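Local coordinates for bifunctional protein PutA (Bdellovibrio bacteriovorus, PDB 5UR2), which probably oxidises proline to glutamate in two steps, joining a flavin-dependent proline dehydrogenase to an NAD-dependent L-glutamate gamma-semialdehyde dehydrogenase in one chain, at residues G820-D824 with K825-D829; P640-P644 with L645-A649; F379-Y383 with G384-P388. All coordinates share one frame; numbering follows the deposited sequence.

Contact 1: residues G820-D824 with K825-D829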
ATOM      1  N   GLY B 820      28.308 -27.688  -8.799  1.00 22.50           N
ATOM      2  CA  GLY B 820      28.524 -28.906  -8.053  1.00 22.08           C
ATOM      3  C   GLY B 820      27.492 -29.950  -8.421  1.00 23.32           C
ATOM      4  O   GLY B 820      26.965 -29.952  -9.534  1.00 25.45           O
ATOM      5  N   PRO B 821      27.144 -30.825  -7.481  1.00 23.86           N
ATOM      6  CA  PRO B 821      26.205 -31.917  -7.773  1.00 24.35           C
ATOM      7  C   PRO B 821      24.751 -31.471  -7.642  1.00 23.67           C
ATOM      8  O   PRO B 821      24.451 -30.411  -7.107  1.00 22.38           O
ATOM      9  CB  PRO B 821      26.559 -32.959  -6.703  1.00 21.31           C
ATOM     10  CG  PRO B 821      26.895 -32.076  -5.489  1.00 20.68           C
ATOM     11  CD  PRO B 821      27.593 -30.832  -6.075  1.00 20.27           C
ATOM     12  N   VAL B 822      23.833 -32.315  -8.136  1.00 25.76           N
ATOM     13  CA  VAL B 822      22.412 -32.094  -7.852  1.00 24.67           C
ATOM     14  C   VAL B 822      22.093 -32.729  -6.500  1.00 23.56           C
ATOM     15  O   VAL B 822      22.954 -33.363  -5.887  1.00 26.47           O
ATOM     16  CB  VAL B 822      21.485 -32.639  -8.959  1.00 33.59           C
ATOM     17  CG1 VAL B 822      21.640 -31.831 -10.254  1.00 21.10           C
ATOM     18  CG2 VAL B 822      21.711 -34.146  -9.186  1.00 22.01           C
ATOM     19  N   VAL B 823      20.854 -32.572  -6.029  1.00 27.48           N
ATOM     20  CA  VAL B 823      20.592 -32.646  -4.591  1.00 28.57           C
ATOM     21  C   VAL B 823      20.692 -34.078  -4.053  1.00 29.38           C
ATOM     22  O   VAL B 823      21.275 -34.298  -2.986  1.00 27.27           O
ATOM     23  CB  VAL B 823      19.229 -32.003  -4.265  1.00 24.79           C
ATOM     24  CG1 VAL B 823      18.084 -32.802  -4.868  1.00 25.27           C
ATOM     25  CG2 VAL B 823      19.053 -31.923  -2.777  1.00 21.53           C
ATOM     26  N   ASP B 824      20.148 -35.074  -4.763  1.00 30.20           N
ATOM     27  CA  ASP B 824      20.109 -36.438  -4.229  1.00 33.41           C
ATOM     28  C   ASP B 824      20.030 -37.447  -5.376  1.00 28.88           C
ATOM     29  O   ASP B 824      19.938 -37.082  -6.553  1.00 29.50           O
ATOM     30  CB  ASP B 824      18.957 -36.631  -3.215  1.00 24.60           C
ATOM     31  CG  ASP B 824      17.557 -36.389  -3.819  1.00 32.40           C
ATOM     32  OD1 ASP B 824      17.401 -36.339  -5.064  1.00 28.37           O
ATOM     33  OD2 ASP B 824      16.595 -36.255  -3.023  1.00 37.37           O
ATOM     34  N   LYS B 825      20.070 -38.736  -5.016  1.00 27.21           N
ATOM     35  CA  LYS B 825      20.162 -39.784  -6.031  1.00 27.63           C
ATOM     36  C   LYS B 825      18.905 -39.836  -6.903  1.00 29.19           C
ATOM     37  O   LYS B 825      18.993 -40.074  -8.114  1.00 27.94           O
ATOM     38  CB  LYS B 825      20.436 -41.132  -5.365  1.00 35.68           C
ATOM     39  CG  LYS B 825      20.784 -42.246  -6.363  1.00 34.70           C
ATOM     40  CD  LYS B 825      21.152 -43.525  -5.667  1.00 37.97           C
ATOM     41  CE  LYS B 825      21.509 -44.623  -6.675  1.00 47.22           C
ATOM     42  NZ  LYS B 825      20.475 -44.848  -7.738  1.00 43.42           N
ATOM     43  N   GLU B 826      17.729 -39.617  -6.306  1.00 31.06           N
ATOM     44  CA  GLU B 826      16.495 -39.546  -7.086  1.00 34.54           C
ATOM     45  C   GLU B 826      16.574 -38.468  -8.167  1.00 33.63           C
ATOM     46  O   GLU B 826      16.231 -38.708  -9.327  1.00 31.46           O
ATOM     47  CB  GLU B 826      15.302 -39.282  -6.169  1.00 31.04           C
ATOM     48  CG  GLU B 826      13.999 -39.162  -6.945  1.00 44.31           C
ATOM     49  CD  GLU B 826      12.806 -38.762  -6.089  1.00 53.52           C
ATOM     50  OE1 GLU B 826      12.939 -38.725  -4.851  1.00 48.96           O
ATOM     51  OE2 GLU B 826      11.739 -38.461  -6.669  1.00 62.98           O
ATOM     52  N   ALA B 827      16.989 -37.257  -7.796  1.00 33.38           N
ATOM     53  CA  ALA B 827      17.099 -36.201  -8.796  1.00 29.95           C
ATOM     54  C   ALA B 827      18.144 -36.556  -9.846  1.00 27.78           C
ATOM     55  O   ALA B 827      17.914 -36.387 -11.048  1.00 29.12           O
ATOM     56  CB  ALA B 827      17.446 -34.871  -8.120  1.00 29.26           C
ATOM     57  N   TYR B 828      19.288 -37.074  -9.404  1.00 26.78           N
ATOM     58  CA  TYR B 828      20.330 -37.500 -10.328  1.00 25.47           C
ATOM     59  C   TYR B 828      19.786 -38.488 -11.356  1.00 30.23           C
ATOM     60  O   TYR B 828      19.921 -38.278 -12.565  1.00 27.91           O
ATOM     61  CB  TYR B 828      21.484 -38.117  -9.538  1.00 26.72           C
ATOM     62  CG  TYR B 828      22.644 -38.620 -10.388  1.00 30.82           C
ATOM     63  CD1 TYR B 828      23.650 -37.749 -10.810  1.00 24.66           C
ATOM     64  CD2 TYR B 828      22.731 -39.957 -10.766  1.00 28.19           C
ATOM     65  CE1 TYR B 828      24.707 -38.198 -11.571  1.00 25.26           C
ATOM     66  CE2 TYR B 828      23.792 -40.418 -11.536  1.00 30.14           C
ATOM     67  CZ  TYR B 828      24.771 -39.523 -11.937  1.00 30.77           C
ATOM     68  OH  TYR B 828      25.826 -39.944 -12.700  1.00 35.77           O
ATOM     69  N   ASP B 829      19.163 -39.575 -10.890  1.00 31.14           N
ATOM     70  CA  ASP B 829      18.660 -40.588 -11.820  1.00 33.89           C
ATOM     71  C   ASP B 829      17.572 -40.026 -12.724  1.00 32.65           C
ATOM     72  O   ASP B 829      17.508 -40.360 -13.913  1.00 34.20           O
ATOM     73  CB  ASP B 829      18.155 -41.816 -11.059  1.00 28.60           C
ATOM     74  CG  ASP B 829      19.290 -42.609 -10.410  1.00 29.92           C
ATOM     75  OD1 ASP B 829      20.435 -42.534 -10.881  1.00 41.32           O
ATOM     76  OD2 ASP B 829      19.049 -43.298  -9.416  1.00 40.86           O
TER
HETATM   77  O   HOH W   1      14.807 -38.368  -2.722  1.00 37.10           O
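Asp824 caps the helix that begins at Lys825, and it does so with a single carboxylate oxygen: OD1 accepts from Ala827 N at 2.9 Å, the N-H running almost straight to it (166°). Chi1 of 61° sets CG between the backbone N and the carbonyl carbon and so folds the carboxylate back over the first turn. At the next residue the backbone takes over, with Tyr828 N giving a bond to Asp824 O, also 2.9 Å and nearly linear. This is the classic N-cap, in which a side chain satisfies an amide that has no preceding helical carbonyl. The second oxygen, OD2, is not idle: Gln669 NE2 donates to it, and water 1 links it to Glu826 OE1, giving a hydrogen to each of these two acidic groups. Across the first turn of the helix, Lys825 NZ forms a salt bridge to Asp829 OD2 at 2.7 Å.

Packing beneath the cap is apolar. Val823 CG1 rests 3.9 Å from Ala827 CB, while Val822 CG2 lies near the plane of the Tyr828 ring at its edge and approaches Tyr828 CB to 4.0 Å. Arg514 NH2, from strand 511-516, bonds to Val823 O, and Ser776 OG, from a loop, to Gly820 O, which ties the loop after helix 790-806 to both just where it enters helix 825-841.

Contact 2: residues P640-P644 with L645-A649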
ATOM      1  N   PRO B 640      11.389 -25.664   0.655  1.00 22.86           N
ATOM      2  CA  PRO B 640      12.201 -26.501  -0.242  1.00 20.79           C
ATOM      3  C   PRO B 640      13.646 -26.615   0.224  1.00 23.48           C
ATOM      4  O   PRO B 640      14.018 -26.053   1.262  1.00 21.65           O
ATOM      5  CB  PRO B 640      12.102 -25.760  -1.577  1.00 19.82           C
ATOM      6  CG  PRO B 640      12.098 -24.318  -1.147  1.00 21.99           C
ATOM      7  CD  PRO B 640      11.289 -24.280   0.172  1.00 22.12           C
ATOM      8  N   TRP B 641      14.461 -27.364  -0.526  1.00 28.02           N
ATOM      9  CA  TRP B 641      15.870 -27.552  -0.199  1.00 28.52           C
ATOM     10  C   TRP B 641      16.809 -26.667  -1.010  1.00 27.22           C
ATOM     11  O   TRP B 641      17.982 -26.548  -0.639  1.00 20.84           O
ATOM     12  CB  TRP B 641      16.276 -29.023  -0.402  1.00 26.54           C
ATOM     13  CG  TRP B 641      15.802 -29.566  -1.712  1.00 26.58           C
ATOM     14  CD1 TRP B 641      14.663 -30.296  -1.943  1.00 20.57           C
ATOM     15  CD2 TRP B 641      16.431 -29.385  -2.994  1.00 18.18           C
ATOM     16  NE1 TRP B 641      14.558 -30.598  -3.287  1.00 18.72           N
ATOM     17  CE2 TRP B 641      15.621 -30.039  -3.953  1.00 22.70           C
ATOM     18  CE3 TRP B 641      17.590 -28.724  -3.424  1.00 23.44           C
ATOM     19  CZ2 TRP B 641      15.937 -30.051  -5.309  1.00 18.87           C
ATOM     20  CZ3 TRP B 641      17.908 -28.739  -4.768  1.00 23.30           C
ATOM     21  CH2 TRP B 641      17.081 -29.398  -5.699  1.00 20.91           C
ATOM     22  N   ASN B 642      16.353 -26.069  -2.121  1.00 25.36           N
ATOM     23  CA  ASN B 642      17.321 -25.462  -3.039  1.00 25.82           C
ATOM     24  C   ASN B 642      17.807 -24.090  -2.581  1.00 26.11           C
ATOM     25  O   ASN B 642      18.899 -23.667  -2.976  1.00 23.19           O
ATOM     26  CB  ASN B 642      16.755 -25.388  -4.455  1.00 22.73           C
ATOM     27  CG  ASN B 642      15.627 -24.401  -4.589  1.00 27.15           C
ATOM     28  OD1 ASN B 642      14.854 -24.183  -3.657  1.00 24.58           O
ATOM     29  ND2 ASN B 642      15.502 -23.818  -5.776  1.00 29.59           N
ATOM     30  N   PHE B 643      17.017 -23.357  -1.798  1.00 22.75           N
ATOM     31  CA  PHE B 643      17.494 -22.179  -1.071  1.00 23.92           C
ATOM     32  C   PHE B 643      17.236 -22.484   0.397  1.00 24.20           C
ATOM     33  O   PHE B 643      16.269 -21.977   0.986  1.00 22.99           O
ATOM     34  CB  PHE B 643      16.817 -20.889  -1.530  1.00 24.69           C
ATOM     35  CG  PHE B 643      17.265 -20.428  -2.886  1.00 23.76           C
ATOM     36  CD1 PHE B 643      16.700 -20.960  -4.032  1.00 25.83           C
ATOM     37  CD2 PHE B 643      18.262 -19.472  -3.014  1.00 27.50           C
ATOM     38  CE1 PHE B 643      17.119 -20.550  -5.296  1.00 23.52           C
ATOM     39  CE2 PHE B 643      18.690 -19.049  -4.273  1.00 26.27           C
ATOM     40  CZ  PHE B 643      18.114 -19.603  -5.418  1.00 25.25           C
ATOM     41  N   PRO B 644      18.090 -23.303   1.017  1.00 20.77           N
ATOM     42  CA  PRO B 644      17.675 -24.028   2.232  1.00 19.54           C
ATOM     43  C   PRO B 644      17.530 -23.163   3.473  1.00 22.57           C
ATOM     44  O   PRO B 644      16.786 -23.560   4.375  1.00 23.97           O
ATOM     45  CB  PRO B 644      18.771 -25.093   2.397  1.00 24.40           C
ATOM     46  CG  PRO B 644      19.968 -24.514   1.699  1.00 29.82           C
ATOM     47  CD  PRO B 644      19.435 -23.693   0.555  1.00 26.45           C
ATOM     48  N   LEU B 645      18.190 -22.006   3.560  1.00 18.89           N
ATOM     49  CA  LEU B 645      17.942 -21.096   4.680  1.00 14.70           C
ATOM     50  C   LEU B 645      17.026 -19.945   4.292  1.00 21.36           C
ATOM     51  O   LEU B 645      16.114 -19.602   5.056  1.00 19.91           O
ATOM     52  CB  LEU B 645      19.257 -20.522   5.241  1.00 14.61           C
ATOM     53  CG  LEU B 645      19.216 -19.661   6.519  1.00 17.11           C
ATOM     54  CD1 LEU B 645      18.854 -20.524   7.748  1.00 15.76           C
ATOM     55  CD2 LEU B 645      20.505 -18.888   6.759  1.00 14.31           C
ATOM     56  N   ALA B 646      17.239 -19.364   3.103  1.00 21.13           N
ATOM     57  CA  ALA B 646      16.586 -18.110   2.735  1.00 27.93           C
ATOM     58  C   ALA B 646      15.069 -18.274   2.611  1.00 19.48           C
ATOM     59  O   ALA B 646      14.305 -17.537   3.241  1.00 17.91           O
ATOM     60  CB  ALA B 646      17.193 -17.558   1.436  1.00 13.96           C
ATOM     61  N   ILE B 647      14.608 -19.218   1.786  1.00 19.18           N
ATOM     62  CA  ILE B 647      13.171 -19.334   1.547  1.00 18.03           C
ATOM     63  C   ILE B 647      12.451 -19.755   2.830  1.00 18.71           C
ATOM     64  O   ILE B 647      11.461 -19.141   3.239  1.00 20.81           O
ATOM     65  CB  ILE B 647      12.895 -20.294   0.379  1.00 19.19           C
ATOM     66  CG1 ILE B 647      13.360 -19.636  -0.934  1.00 23.46           C
ATOM     67  CG2 ILE B 647      11.409 -20.666   0.344  1.00 15.86           C
ATOM     68  CD1 ILE B 647      13.102 -20.448  -2.225  1.00 22.00           C
ATOM     69  N   LEU B 648      12.976 -20.778   3.501  1.00 17.47           N
ATOM     70  CA  LEU B 648      12.463 -21.184   4.800  1.00 19.97           C
ATOM     71  C   LEU B 648      12.419 -20.006   5.777  1.00 22.02           C
ATOM     72  O   LEU B 648      11.395 -19.765   6.425  1.00 19.04           O
ATOM     73  CB  LEU B 648      13.328 -22.327   5.351  1.00 14.91           C
ATOM     74  CG  LEU B 648      13.022 -22.779   6.778  1.00 19.21           C
ATOM     75  CD1 LEU B 648      11.613 -23.359   6.884  1.00 18.87           C
ATOM     76  CD2 LEU B 648      14.075 -23.754   7.288  1.00 23.13           C
ATOM     77  N   ALA B 649      13.515 -19.242   5.881  1.00 21.55           N
ATOM     78  CA  ALA B 649      13.523 -18.112   6.821  1.00 17.94           C
ATOM     79  C   ALA B 649      12.508 -17.033   6.438  1.00 16.98           C
ATOM     80  O   ALA B 649      11.848 -16.449   7.311  1.00 20.37           O
ATOM     81  CB  ALA B 649      14.916 -17.500   6.918  1.00 23.01           C
TER
HETATM   82  O   HOH W   2      13.803 -23.441   2.113  1.00 26.26           O
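Phe643 O faces the opening turn of helix 646-657, where it takes a weak hydrogen bond from Ile647 N at 3.3 Å. Ile647 carries most of the side-chain contact, reaching back to the loop with both of its branches. CG2 comes to 3.6 Å from Pro640 CD, the two side chains meeting at about a right angle, and the longer branch passes obliquely across Phe643, with CG1 3.7 Å from its CB. That branch is directed by chi1 of -70°, which leaves CG1 beside the backbone N, and its terminal CD1 reaches Phe643 CD1 at 4.1 Å. Beyond this, the Phe643 ring leads away from the helix to a cation-pi contact with Lys585.

The loop joins strand 623-638 to helix 646-657 in the Rossmann-type part of the aldehyde dehydrogenase fold. It borders the predicted catalytic centre: the side chain of Ile647 is about 5 Å from that of Glu746, and Asn642, whose ND2 donates to Gln778 O, is equally near Cys780. Water 2 sits inside the bend and ties its two limbs together, donating to Pro640 O at 2.8 Å and to Phe643 O at 3.1 Å while accepting weakly from Leu648 N. Asp593 OD2 accepts from the amides of both Leu645 and Ala646 at the helix start, and Leu648 places its CB 3.8 Å from Pro644 O.

Contact 3: residues F379-Y383 with G384-P388. With P5F (N-propargylglycine-modified flavin adenine dinucleotide), chain F.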
ATOM      1  N   PHE B 379      55.971  10.453 -21.564  1.00 31.19           N
ATOM      2  CA  PHE B 379      54.575  10.826 -21.497  1.00 27.47           C
ATOM      3  C   PHE B 379      53.775   9.982 -22.479  1.00 33.06           C
ATOM      4  O   PHE B 379      54.290   9.550 -23.517  1.00 29.88           O
ATOM      5  CB  PHE B 379      54.414  12.328 -21.759  1.00 27.75           C
ATOM      6  CG  PHE B 379      54.957  13.180 -20.650  1.00 30.85           C
ATOM      7  CD1 PHE B 379      54.267  13.288 -19.451  1.00 30.67           C
ATOM      8  CD2 PHE B 379      56.156  13.859 -20.793  1.00 36.36           C
ATOM      9  CE1 PHE B 379      54.764  14.054 -18.409  1.00 34.03           C
ATOM     10  CE2 PHE B 379      56.665  14.640 -19.756  1.00 39.04           C
ATOM     11  CZ  PHE B 379      55.966  14.737 -18.564  1.00 36.55           C
ATOM     12  N   GLN B 380      52.513   9.718 -22.133  1.00 30.51           N
ATOM     13  CA  GLN B 380      51.691   8.834 -22.953  1.00 26.87           C
ATOM     14  C   GLN B 380      50.293   9.404 -23.108  1.00 23.96           C
ATOM     15  O   GLN B 380      49.735   9.986 -22.170  1.00 32.84           O
ATOM     16  CB  GLN B 380      51.650   7.407 -22.366  1.00 24.60           C
ATOM     17  CG  GLN B 380      53.034   6.755 -22.226  1.00 38.78           C
ATOM     18  CD  GLN B 380      52.984   5.288 -21.781  1.00 45.19           C
ATOM     19  OE1 GLN B 380      51.911   4.693 -21.689  1.00 53.75           O
ATOM     20  NE2 GLN B 380      54.153   4.704 -21.515  1.00 35.37           N
ATOM     21  N   MET B 381      49.754   9.264 -24.319  1.00 26.99           N
ATOM     22  CA  MET B 381      48.424   9.734 -24.667  1.00 24.62           C
ATOM     23  C   MET B 381      47.796   8.756 -25.646  1.00 31.37           C
ATOM     24  O   MET B 381      48.491   8.021 -26.345  1.00 29.61           O
ATOM     25  CB  MET B 381      48.457  11.121 -25.314  1.00 26.85           C
ATOM     26  CG  MET B 381      48.948  12.229 -24.428  1.00 30.91           C
ATOM     27  SD  MET B 381      48.880  13.793 -25.318  1.00 36.05           S
ATOM     28  CE  MET B 381      49.699  14.850 -24.132  1.00 25.70           C
ATOM     29  N   LEU B 382      46.468   8.788 -25.726  1.00 34.43           N
ATOM     30  CA  LEU B 382      45.758   7.903 -26.636  1.00 36.03           C
ATOM     31  C   LEU B 382      45.894   8.398 -28.071  1.00 39.60           C
ATOM     32  O   LEU B 382      45.903   9.608 -28.329  1.00 35.41           O
ATOM     33  CB  LEU B 382      44.286   7.804 -26.251  1.00 31.54           C
ATOM     34  CG  LEU B 382      43.924   7.344 -24.841  1.00 29.16           C
ATOM     35  CD1 LEU B 382      42.426   7.358 -24.727  1.00 30.14           C
ATOM     36  CD2 LEU B 382      44.457   5.953 -24.522  1.00 26.92           C
ATOM     37  N   TYR B 383      46.023   7.455 -29.006  1.00 25.38           N
ATOM     38  CA  TYR B 383      46.014   7.799 -30.426  1.00 31.32           C
ATOM     39  C   TYR B 383      44.758   8.600 -30.783  1.00 29.43           C
ATOM     40  O   TYR B 383      43.651   8.280 -30.335  1.00 26.59           O
ATOM     41  CB  TYR B 383      46.117   6.515 -31.263  1.00 28.03           C
ATOM     42  CG  TYR B 383      45.930   6.694 -32.754  1.00 27.26           C
ATOM     43  CD1 TYR B 383      46.958   7.175 -33.568  1.00 27.99           C
ATOM     44  CD2 TYR B 383      44.715   6.368 -33.349  1.00 34.26           C
ATOM     45  CE1 TYR B 383      46.769   7.333 -34.936  1.00 33.99           C
ATOM     46  CE2 TYR B 383      44.514   6.523 -34.706  1.00 33.96           C
ATOM     47  CZ  TYR B 383      45.539   7.005 -35.492  1.00 37.18           C
ATOM     48  OH  TYR B 383      45.305   7.141 -36.831  1.00 38.46           O
ATOM     49  N   GLY B 384      44.947   9.683 -31.549  1.00 30.51           N
ATOM     50  CA  GLY B 384      43.846  10.523 -31.983  1.00 30.96           C
ATOM     51  C   GLY B 384      43.336  11.534 -30.969  1.00 37.76           C
ATOM     52  O   GLY B 384      42.488  12.360 -31.324  1.00 35.93           O
ATOM     53  N   MET B 385      43.820  11.505 -29.730  1.00 33.85           N
ATOM     54  CA  MET B 385      43.377  12.400 -28.668  1.00 34.59           C
ATOM     55  C   MET B 385      44.392  13.514 -28.476  1.00 38.02           C
ATOM     56  O   MET B 385      45.599  13.289 -28.593  1.00 36.66           O
ATOM     57  CB  MET B 385      43.201  11.656 -27.337  1.00 30.78           C
ATOM     58  CG  MET B 385      41.922  10.889 -27.205  1.00 42.14           C
ATOM     59  SD  MET B 385      40.512  11.994 -27.326  1.00 45.36           S
ATOM     60  CE  MET B 385      40.772  12.939 -25.859  1.00 37.57           C
ATOM     61  N   ALA B 386      43.897  14.720 -28.192  1.00 41.23           N
ATOM     62  CA  ALA B 386      44.741  15.814 -27.701  1.00 39.93           C
ATOM     63  C   ALA B 386      45.877  16.137 -28.663  1.00 36.59           C
ATOM     64  O   ALA B 386      47.007  16.404 -28.248  1.00 40.08           O
ATOM     65  CB  ALA B 386      45.302  15.496 -26.310  1.00 39.61           C
ATOM     66  N   GLU B 387      45.575  16.122 -29.960  1.00 43.34           N
ATOM     67  CA  GLU B 387      46.568  16.452 -30.986  1.00 43.99           C
ATOM     68  C   GLU B 387      47.336  17.746 -30.723  1.00 40.75           C
ATOM     69  O   GLU B 387      48.572  17.743 -30.869  1.00 42.86           O
ATOM     70  CB  GLU B 387      45.871  16.501 -32.354  1.00 52.10           C
ATOM     71  CG  GLU B 387      45.655  15.127 -32.952  1.00 59.40           C
ATOM     72  CD  GLU B 387      46.913  14.286 -32.894  1.00 64.47           C
ATOM     73  OE1 GLU B 387      47.949  14.765 -33.412  1.00 68.80           O
ATOM     74  OE2 GLU B 387      46.871  13.169 -32.312  1.00 61.33           O
ATOM     75  N   PRO B 388      46.703  18.868 -30.361  1.00 36.93           N
ATOM     76  CA  PRO B 388      47.506  20.082 -30.139  1.00 40.26           C
ATOM     77  C   PRO B 388      48.445  19.957 -28.954  1.00 39.34           C
ATOM     78  O   PRO B 388      49.568  20.477 -28.996  1.00 47.88           O
ATOM     79  CB  PRO B 388      46.448  21.172 -29.901  1.00 42.51           C
ATOM     80  CG  PRO B 388      45.166  20.592 -30.355  1.00 45.80           C
ATOM     81  CD  PRO B 388      45.272  19.122 -30.127  1.00 39.34           C
TER
HETATM   82  PA  P5F F1001      41.515  14.188 -16.851  1.00 25.26           P
HETATM   83  O1A P5F F1001      42.532  15.175 -16.183  1.00 30.61           O
HETATM   84  O2A P5F F1001      40.303  14.749 -17.408  1.00 23.04           O
HETATM   85  O5B P5F F1001      40.938  13.148 -15.929  1.00 24.68           O
HETATM   86  C5B P5F F1001      39.757  12.392 -16.172  1.00 16.78           C
HETATM   87  C4B P5F F1001      39.719  11.221 -15.179  1.00 20.64           C
HETATM   88  O4B P5F F1001      39.411  11.608 -13.861  1.00 25.39           O
HETATM   89  C3B P5F F1001      38.745  10.117 -15.471  1.00 17.28           C
HETATM   90  O3B P5F F1001      39.181   9.270 -16.464  1.00 18.70           O
HETATM   91  C2B P5F F1001      38.629   9.440 -14.164  1.00 17.09           C
HETATM   92  O2B P5F F1001      39.704   8.581 -13.998  1.00 18.70           O
HETATM   93  C1B P5F F1001      38.752  10.565 -13.199  1.00 22.79           C
HETATM   94  N9A P5F F1001      37.493  11.075 -12.717  1.00 19.76           N
HETATM   95  C8A P5F F1001      36.440  11.590 -13.461  1.00 21.14           C
HETATM   96  N7A P5F F1001      35.472  11.973 -12.619  1.00 23.15           N
HETATM   97  C5A P5F F1001      35.863  11.738 -11.299  1.00 21.13           C
HETATM   98  C6A P5F F1001      35.276  11.911 -10.048  1.00 30.15           C
HETATM   99  N6A P5F F1001      33.964  12.481  -9.926  1.00 28.95           N
HETATM  100  N1A P5F F1001      35.931  11.546  -8.929  1.00 25.32           N
HETATM  101  C2A P5F F1001      37.169  11.011  -8.991  1.00 17.31           C
HETATM  102  N3A P5F F1001      37.758  10.802 -10.203  1.00 20.52           N
HETATM  103  C4A P5F F1001      37.156  11.148 -11.348  1.00 11.73           C
HETATM  104  N1  P5F F1001      42.874   3.510 -17.643  1.00 32.81           N
HETATM  105  C2  P5F F1001      42.826   2.326 -16.818  1.00 27.86           C
HETATM  106  O2  P5F F1001      41.955   2.312 -15.751  1.00 28.25           O
HETATM  107  N3  P5F F1001      43.666   1.199 -17.092  1.00 42.77           N
HETATM  108  C4  P5F F1001      44.575   1.185 -18.179  1.00 45.20           C
HETATM  109  O4  P5F F1001      45.367   0.049 -18.389  1.00 38.12           O
HETATM  110  C4X P5F F1001      44.621   2.430 -19.056  1.00 42.68           C
HETATM  111  N5  P5F F1001      45.418   2.476 -20.280  1.00 44.45           N
HETATM  112  C5X P5F F1001      45.737   3.823 -20.792  1.00 44.35           C
HETATM  113  C6  P5F F1001      46.942   4.025 -21.654  1.00 35.93           C
HETATM  114  C7  P5F F1001      47.299   5.331 -22.076  1.00 36.35           C
HETATM  115  C7M P5F F1001      48.521   5.521 -22.947  1.00 38.53           C
HETATM  116  C8  P5F F1001      46.517   6.458 -21.681  1.00 37.04           C
HETATM  117  C8M P5F F1001      46.869   7.861 -22.106  1.00 35.48           C
HETATM  118  C9  P5F F1001      45.377   6.276 -20.863  1.00 44.42           C
HETATM  119  C9A P5F F1001      44.992   4.906 -20.418  1.00 44.53           C
HETATM  120  N10 P5F F1001      43.824   4.723 -19.553  1.00 42.88           N
HETATM  121  C10 P5F F1001      43.790   3.522 -18.767  1.00 37.02           C
HETATM  122  C1' P5F F1001      42.814   5.787 -19.328  1.00 45.64           C
HETATM  123  C2' P5F F1001      43.245   6.786 -18.254  1.00 38.89           C
HETATM  124  O2' P5F F1001      43.243   6.147 -17.035  1.00 37.21           O
HETATM  125  C3' P5F F1001      42.382   8.047 -18.164  1.00 40.40           C
HETATM  126  O3' P5F F1001      41.098   7.675 -17.827  1.00 41.32           O
HETATM  127  C4' P5F F1001      42.305   8.869 -19.442  1.00 38.78           C
HETATM  128  O4' P5F F1001      43.489   8.665 -20.132  1.00 37.99           O
HETATM  129  C5' P5F F1001      41.959  10.358 -19.251  1.00 38.49           C
HETATM  130  O5' P5F F1001      42.585  10.952 -18.131  1.00 40.31           O
HETATM  131  P   P5F F1001      43.237  12.437 -18.096  1.00 31.20           P
HETATM  132  O1P P5F F1001      44.432  12.694 -17.101  1.00 39.18           O
HETATM  133  O2P P5F F1001      43.499  12.662 -19.633  1.00 31.65           O
HETATM  134  O3P P5F F1001      41.915  13.410 -18.054  1.00 26.14           O
HETATM  135  C21 P5F F1001      43.973   0.709 -21.559  1.00 57.11           C
HETATM  136  C22 P5F F1001      44.811   1.563 -20.933  1.00 60.85           C
HETATM  137  C23 P5F F1001      43.719  -0.708 -21.014  1.00 57.60           C
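Leu382 and Met385 meet at the two ends of a tight turn, with Leu382 CB 4.0 Å from Met385 CG. Their outer parts then take different courses. Leu382 continues to the flavin, where CD2 stands 3.5 Å from C8 and 3.8 Å from C9 of the modified cofactor's dimethylbenzene ring. Met385 instead folds, its chain bent at both chi2 (-61°) and chi3 (-66°), so that the sulfur leads away from the strand. Met381, the residue before Leu382, is stretched beyond CG, and this extended form carries SD out to the methyl of Ala386, 4.1 Å away.

From Leu382 to Met385 the backbone forms a type II beta turn. It is closed by Met385 N donating to Leu382 O at 3.1 Å, the donor standing above the carbonyl plane. Gly384 occupies the third position with positive phi (81°), and the Tyr383 ring stands obliquely to its amide, CG being 3.4 Å from Gly384 N. The turn starts the crossover of a beta-alpha-beta unit in the proline dehydrogenase barrel, leaving the seventh parallel strand, 379-382, for helix 387-395; Ala386 is the helix N-cap residue.

The strand end also borders the cofactor through its backbone. Met381 CA is 3.5 Å from the flavin methyl C8M, and Gln380 O is close to the same methyl, while Gln380 CB and OE1 approach the neighbouring methyl C7M. Lys390 NZ, from the first turns of the following helix, bonds to Leu382 O and forms a salt bridge with Glu387 OE2. His355 NE2 is hydrogen-bonded to Leu382 N.

Along the chain contact 3 comes first, followed by contact 2 and then contact 1. Contact 3 belongs to the proline dehydrogenase barrel; the other two lie in the aldehyde dehydrogenase region, on the opposite side of the chain's centre, with contact centres about 58 Å (contact 1) and about 55 Å (contact 2) from that of contact 3. Contacts 1 and 2 are about 17 Å apart between centres and touch where Val823 CG1 packs 3.5 Å from Trp641 CZ2, joining the loops that lead into helices 825-841 and 646-657. The separation reflects the bifunctional architecture: contact 3 borders the flavin, whereas contact 2 adjoins the predicted aldehyde dehydrogenase active site.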